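Periplasmic binding protein/LacI transcriptional regulator (Burkholderia multivorans, PDB 4YLE) probably binds a sugar or sugar-like solute in the periplasm and delivers it to an ABC transporter for import. Local coordinates at residues A113-V121 with T289-Q300. Numbering follows the deposited sequence.
Sequences AVDAGIIVV and TALKAIAEHRKQ
The side-chain amide of Q300 docks on the backbone of V120 with both of its ends. OE1 accepts from V120 N at 2.9 Å, with the donor tilted 29° from the carbonyl plane, while NE2 gives a hydrogen to V120 O over 3.0 Å. That second bond is the neater of the two: it lies on a lone pair in the carbonyl plane and almost in the plane of the amide. The shape of the chain makes this possible: CG stands anti to the backbone N (chi1 -175°), then a bend at chi2 turns the amide onto the start of strand 119-123. NE2 has a second acceptor in N138 O.

V114, in the last turn of helix 107-115, crosses the Q300 chain at about a right angle and lays both methyls against it, CG1 3.5 Å from Q300 CG. I119, for its part, sends CD1 to R298 O at 3.7 Å, while its CG2 faces A293 CB at 4.3 Å. Farther along the strand V121 rests CG2 against both A290 CB and T289 CG2, each 3.9 Å away; T289 OG1 is held by F285 O within its own helix.

Helix 279-295 thus packs on a face of the mixed, mostly parallel sheet in one α/β lobe of the periplasmic binding protein fold; its segment 289-295 runs nearly antiparallel to strand 119-121 (153°). A Schellman motif with H297 at C-prime ends the helix, and the chain then crosses to the beginning of strand 119-123. Past this turn R298 grips E296 OE1 side-on through NE and NH2, and also pairs with E302.

Chemically, apolar contacts seat the helix, whereas the buried Q300 amide fixes the following loop by binding main-chain atoms, and its bonds to both V120 and N138 hold its orientation.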
ATOM      1  N   ALA A 113     -16.645 -14.738   4.437  1.00 45.16           N
ATOM      2  CA  ALA A 113     -17.243 -13.638   5.170  1.00 43.26           C
ATOM      3  C   ALA A 113     -18.532 -13.169   4.513  1.00 43.63           C
ATOM      4  O   ALA A 113     -19.531 -12.942   5.192  1.00 44.32           O
ATOM      5  CB  ALA A 113     -16.239 -12.460   5.270  1.00 39.78           C
ATOM      6  N   VAL A 114     -18.520 -13.021   3.195  1.00 43.57           N
ATOM      7  CA  VAL A 114     -19.680 -12.467   2.513  1.00 43.87           C
ATOM      8  C   VAL A 114     -20.840 -13.450   2.592  1.00 50.67           C
ATOM      9  O   VAL A 114     -21.978 -13.054   2.847  1.00 47.72           O
ATOM     10  CB  VAL A 114     -19.348 -12.099   1.051  1.00 48.46           C
ATOM     11  CG1 VAL A 114     -20.608 -11.909   0.215  1.00 44.87           C
ATOM     12  CG2 VAL A 114     -18.531 -10.810   1.038  1.00 39.86           C
ATOM     13  N   ASP A 115     -20.534 -14.732   2.410  1.00 49.81           N
ATOM     14  CA  ASP A 115     -21.552 -15.771   2.504  1.00 53.40           C
ATOM     15  C   ASP A 115     -22.153 -15.846   3.920  1.00 57.95           C
ATOM     16  O   ASP A 115     -23.268 -16.357   4.102  1.00 59.88           O
ATOM     17  CB  ASP A 115     -20.959 -17.132   2.094  1.00 56.02           C
ATOM     18  CG  ASP A 115     -20.704 -17.245   0.586  1.00 56.75           C
ATOM     19  OD1 ASP A 115     -21.274 -16.445  -0.188  1.00 56.00           O
ATOM     20  OD2 ASP A 115     -19.946 -18.151   0.173  1.00 58.34           O
ATOM     21  N   ALA A 116     -21.427 -15.333   4.914  1.00 51.67           N
ATOM     22  CA  ALA A 116     -21.906 -15.324   6.302  1.00 52.26           C
ATOM     23  C   ALA A 116     -22.627 -14.022   6.644  1.00 56.21           C
ATOM     24  O   ALA A 116     -22.908 -13.739   7.817  1.00 50.31           O
ATOM     25  CB  ALA A 116     -20.751 -15.549   7.261  1.00 53.25           C
ATOM     26  N   GLY A 117     -22.899 -13.215   5.622  1.00 53.75           N
ATOM     27  CA  GLY A 117     -23.726 -12.038   5.788  1.00 47.42           C
ATOM     28  C   GLY A 117     -22.964 -10.804   6.234  1.00 43.95           C
ATOM     29  O   GLY A 117     -23.569  -9.797   6.598  1.00 42.90           O
ATOM     30  N   ILE A 118     -21.635 -10.877   6.210  1.00 42.42           N
ATOM     31  CA  ILE A 118     -20.803  -9.735   6.578  1.00 39.24           C
ATOM     32  C   ILE A 118     -20.560  -8.864   5.351  1.00 37.24           C
ATOM     33  O   ILE A 118     -20.345  -9.375   4.255  1.00 38.03           O
ATOM     34  CB  ILE A 118     -19.457 -10.213   7.181  1.00 38.72           C
ATOM     35  CG1 ILE A 118     -19.724 -11.087   8.418  1.00 41.05           C
ATOM     36  CG2 ILE A 118     -18.553  -9.039   7.527  1.00 35.58           C
ATOM     37  CD1 ILE A 118     -18.482 -11.708   9.032  1.00 46.87           C
ATOM     38  N   ILE A 119     -20.598  -7.549   5.530  1.00 35.87           N
ATOM     39  CA  ILE A 119     -20.264  -6.633   4.456  1.00 32.97           C
ATOM     40  C   ILE A 119     -18.740  -6.527   4.443  1.00 31.11           C
ATOM     41  O   ILE A 119     -18.132  -6.275   5.468  1.00 30.00           O
ATOM     42  CB  ILE A 119     -20.945  -5.235   4.658  1.00 31.54           C
ATOM     43  CG1 ILE A 119     -22.476  -5.386   4.577  1.00 33.52           C
ATOM     44  CG2 ILE A 119     -20.456  -4.186   3.632  1.00 33.38           C
ATOM     45  CD1 ILE A 119     -22.988  -5.908   3.231  1.00 35.24           C
ATOM     46  N   VAL A 120     -18.134  -6.748   3.285  1.00 31.05           N
ATOM     47  CA  VAL A 120     -16.683  -6.558   3.135  1.00 29.33           C
ATOM     48  C   VAL A 120     -16.387  -5.441   2.173  1.00 27.47           C
ATOM     49  O   VAL A 120     -16.926  -5.404   1.080  1.00 28.39           O
ATOM     50  CB  VAL A 120     -16.020  -7.843   2.632  1.00 34.04           C
ATOM     51  CG1 VAL A 120     -14.513  -7.650   2.497  1.00 33.98           C
ATOM     52  CG2 VAL A 120     -16.375  -9.026   3.553  1.00 33.35           C
ATOM     53  N   VAL A 121     -15.496  -4.540   2.596  1.00 25.07           N
ATOM     54  CA  VAL A 121     -14.990  -3.460   1.787  1.00 23.25           C
ATOM     55  C   VAL A 121     -13.490  -3.649   1.705  1.00 22.34           C
ATOM     56  O   VAL A 121     -12.854  -3.946   2.697  1.00 21.96           O
ATOM     57  CB  VAL A 121     -15.313  -2.096   2.401  1.00 21.30           C
ATOM     58  CG1 VAL A 121     -14.771  -0.978   1.554  1.00 19.68           C
ATOM     59  CG2 VAL A 121     -16.841  -1.923   2.581  1.00 22.40           C
ATOM     60  N   THR A 289     -18.128   3.462   3.996  1.00 18.17           N
ATOM     61  CA  THR A 289     -18.742   2.687   2.932  1.00 22.11           C
ATOM     62  C   THR A 289     -19.529   1.510   3.527  1.00 22.89           C
ATOM     63  O   THR A 289     -20.689   1.258   3.153  1.00 23.41           O
ATOM     64  CB  THR A 289     -17.676   2.173   1.933  1.00 20.95           C
ATOM     65  OG1 THR A 289     -17.087   3.292   1.261  1.00 23.25           O
ATOM     66  CG2 THR A 289     -18.339   1.271   0.891  1.00 22.61           C
ATOM     67  N   ALA A 290     -18.913   0.815   4.477  1.00 20.49           N
ATOM     68  CA  ALA A 290     -19.536  -0.337   5.115  1.00 25.93           C
ATOM     69  C   ALA A 290     -20.746   0.093   5.952  1.00 24.04           C
ATOM     70  O   ALA A 290     -21.818  -0.507   5.886  1.00 24.68           O
ATOM     71  CB  ALA A 290     -18.515  -1.061   5.969  1.00 22.86           C
ATOM     72  N   LEU A 291     -20.580   1.154   6.734  1.00 20.96           N
ATOM     73  CA  LEU A 291     -21.662   1.612   7.592  1.00 21.11           C
ATOM     74  C   LEU A 291     -22.857   2.125   6.768  1.00 22.77           C
ATOM     75  O   LEU A 291     -24.000   1.961   7.160  1.00 24.21           O
ATOM     76  CB  LEU A 291     -21.157   2.711   8.552  1.00 26.86           C
ATOM     77  CG  LEU A 291     -20.091   2.306   9.586  1.00 24.50           C
ATOM     78  CD1 LEU A 291     -19.593   3.511  10.355  1.00 27.23           C
ATOM     79  CD2 LEU A 291     -20.596   1.262  10.572  1.00 27.48           C
ATOM     80  N   LYS A 292     -22.584   2.759   5.637  1.00 22.84           N
ATOM     81  CA  LYS A 292     -23.653   3.254   4.779  1.00 24.98           C
ATOM     82  C   LYS A 292     -24.457   2.078   4.215  1.00 27.27           C
ATOM     83  O   LYS A 292     -25.701   2.091   4.197  1.00 28.09           O
ATOM     84  CB  LYS A 292     -23.057   4.135   3.676  1.00 24.84           C
ATOM     85  CG  LYS A 292     -22.645   5.491   4.232  1.00 31.03           C
ATOM     86  CD  LYS A 292     -22.190   6.446   3.163  1.00 30.91           C
ATOM     87  CE  LYS A 292     -21.925   7.824   3.759  1.00 51.77           C
ATOM     88  NZ  LYS A 292     -21.460   8.793   2.726  1.00 65.09           N
ATOM     89  N   ALA A 293     -23.747   1.030   3.811  1.00 25.27           N
ATOM     90  CA  ALA A 293     -24.395  -0.176   3.318  1.00 26.70           C
ATOM     91  C   ALA A 293     -25.260  -0.755   4.420  1.00 28.49           C
ATOM     92  O   ALA A 293     -26.420  -1.090   4.193  1.00 29.46           O
ATOM     93  CB  ALA A 293     -23.363  -1.180   2.835  1.00 25.73           C
ATOM     94  N   ILE A 294     -24.719  -0.832   5.627  1.00 29.41           N
ATOM     95  CA  ILE A 294     -25.458  -1.408   6.757  1.00 27.84           C
ATOM     96  C   ILE A 294     -26.674  -0.556   7.114  1.00 28.27           C
ATOM     97  O   ILE A 294     -27.744  -1.092   7.469  1.00 29.96           O
ATOM     98  CB  ILE A 294     -24.546  -1.564   7.994  1.00 28.87           C
ATOM     99  CG1 ILE A 294     -23.513  -2.661   7.744  1.00 24.35           C
ATOM    100  CG2 ILE A 294     -25.359  -1.838   9.252  1.00 27.13           C
ATOM    101  CD1 ILE A 294     -22.395  -2.723   8.773  1.00 35.98           C
ATOM    102  N   ALA A 295     -26.519   0.763   7.023  1.00 30.73           N
ATOM    103  CA  ALA A 295     -27.613   1.681   7.353  1.00 29.57           C
ATOM    104  C   ALA A 295     -28.820   1.445   6.433  1.00 31.96           C
ATOM    105  O   ALA A 295     -29.992   1.607   6.837  1.00 33.87           O
ATOM    106  CB  ALA A 295     -27.143   3.144   7.254  1.00 29.09           C
ATOM    107  N   GLU A 296     -28.534   1.056   5.198  1.00 32.14           N
ATOM    108  CA  GLU A 296     -29.568   0.926   4.190  1.00 34.75           C
ATOM    109  C   GLU A 296     -29.922  -0.546   3.966  1.00 36.23           C
ATOM    110  O   GLU A 296     -30.678  -0.870   3.050  1.00 40.72           O
ATOM    111  CB  GLU A 296     -29.126   1.586   2.875  1.00 35.95           C
ATOM    112  CG  GLU A 296     -28.958   3.133   2.952  1.00 35.02           C
ATOM    113  CD  GLU A 296     -28.594   3.763   1.619  1.00 44.92           C
ATOM    114  OE1 GLU A 296     -28.313   3.016   0.657  1.00 47.97           O
ATOM    115  OE2 GLU A 296     -28.585   5.007   1.525  1.00 42.11           O
ATOM    116  N   HIS A 297     -29.388  -1.417   4.819  1.00 35.65           N
ATOM    117  CA  HIS A 297     -29.614  -2.860   4.729  1.00 35.20           C
ATOM    118  C   HIS A 297     -29.301  -3.422   3.342  1.00 36.07           C
ATOM    119  O   HIS A 297     -30.019  -4.307   2.845  1.00 38.33           O
ATOM    120  CB  HIS A 297     -31.060  -3.191   5.112  1.00 37.76           C
ATOM    121  CG  HIS A 297     -31.413  -2.796   6.514  1.00 42.53           C
ATOM    122  ND1 HIS A 297     -31.095  -3.573   7.606  1.00 48.93           N
ATOM    123  CD2 HIS A 297     -32.045  -1.699   7.001  1.00 51.56           C
ATOM    124  CE1 HIS A 297     -31.520  -2.975   8.707  1.00 53.16           C
ATOM    125  NE2 HIS A 297     -32.097  -1.836   8.368  1.00 57.49           N
ATOM    126  N   ARG A 298     -28.224  -2.939   2.732  1.00 34.40           N
ATOM    127  CA  ARG A 298     -27.813  -3.391   1.409  1.00 39.05           C
ATOM    128  C   ARG A 298     -27.164  -4.749   1.482  1.00 44.09           C
ATOM    129  O   ARG A 298     -26.516  -5.077   2.474  1.00 44.64           O
ATOM    130  CB  ARG A 298     -26.807  -2.435   0.768  1.00 36.71           C
ATOM    131  CG  ARG A 298     -27.270  -1.013   0.636  1.00 37.88           C
ATOM    132  CD  ARG A 298     -28.268  -0.876  -0.479  1.00 49.70           C
ATOM    133  NE  ARG A 298     -28.818   0.471  -0.520  1.00 46.11           N
ATOM    134  CZ  ARG A 298     -29.804   0.853  -1.318  1.00 58.58           C
ATOM    135  NH1 ARG A 298     -30.363  -0.014  -2.151  1.00 65.08           N
ATOM    136  NH2 ARG A 298     -30.237   2.102  -1.278  1.00 66.02           N
ATOM    137  N   LYS A 299     -27.314  -5.513   0.406  1.00 39.72           N
ATOM    138  CA  LYS A 299     -26.618  -6.782   0.256  1.00 42.49           C
ATOM    139  C   LYS A 299     -25.273  -6.566  -0.412  1.00 44.45           C
ATOM    140  O   LYS A 299     -25.125  -5.680  -1.252  1.00 38.18           O
ATOM    141  CB  LYS A 299     -27.438  -7.757  -0.574  1.00 40.30           C
ATOM    142  CG  LYS A 299     -28.803  -8.019  -0.025  1.00 43.12           C
ATOM    143  CD  LYS A 299     -29.555  -8.999  -0.917  1.00 49.19           C
ATOM    144  CE  LYS A 299     -30.874  -9.420  -0.286  1.00 64.67           C
ATOM    145  NZ  LYS A 299     -30.658 -10.022   1.056  1.00 60.12           N
ATOM    146  N   GLN A 300     -24.298  -7.392  -0.050  1.00 34.11           N
ATOM    147  CA  GLN A 300     -22.967  -7.315  -0.650  1.00 41.78           C
ATOM    148  C   GLN A 300     -23.005  -7.172  -2.178  1.00 35.52           C
ATOM    149  O   GLN A 300     -22.277  -6.352  -2.750  1.00 39.89           O
ATOM    150  CB  GLN A 300     -22.167  -8.555  -0.278  1.00 32.29           C
ATOM    151  CG  GLN A 300     -20.724  -8.519  -0.757  1.00 30.78           C
ATOM    152  CD  GLN A 300     -19.882  -7.525   0.049  1.00 28.51           C
ATOM    153  OE1 GLN A 300     -20.143  -7.285   1.229  1.00 27.67           O
ATOM    154  NE2 GLN A 300     -18.869  -6.962  -0.583  1.00 32.48           N
TER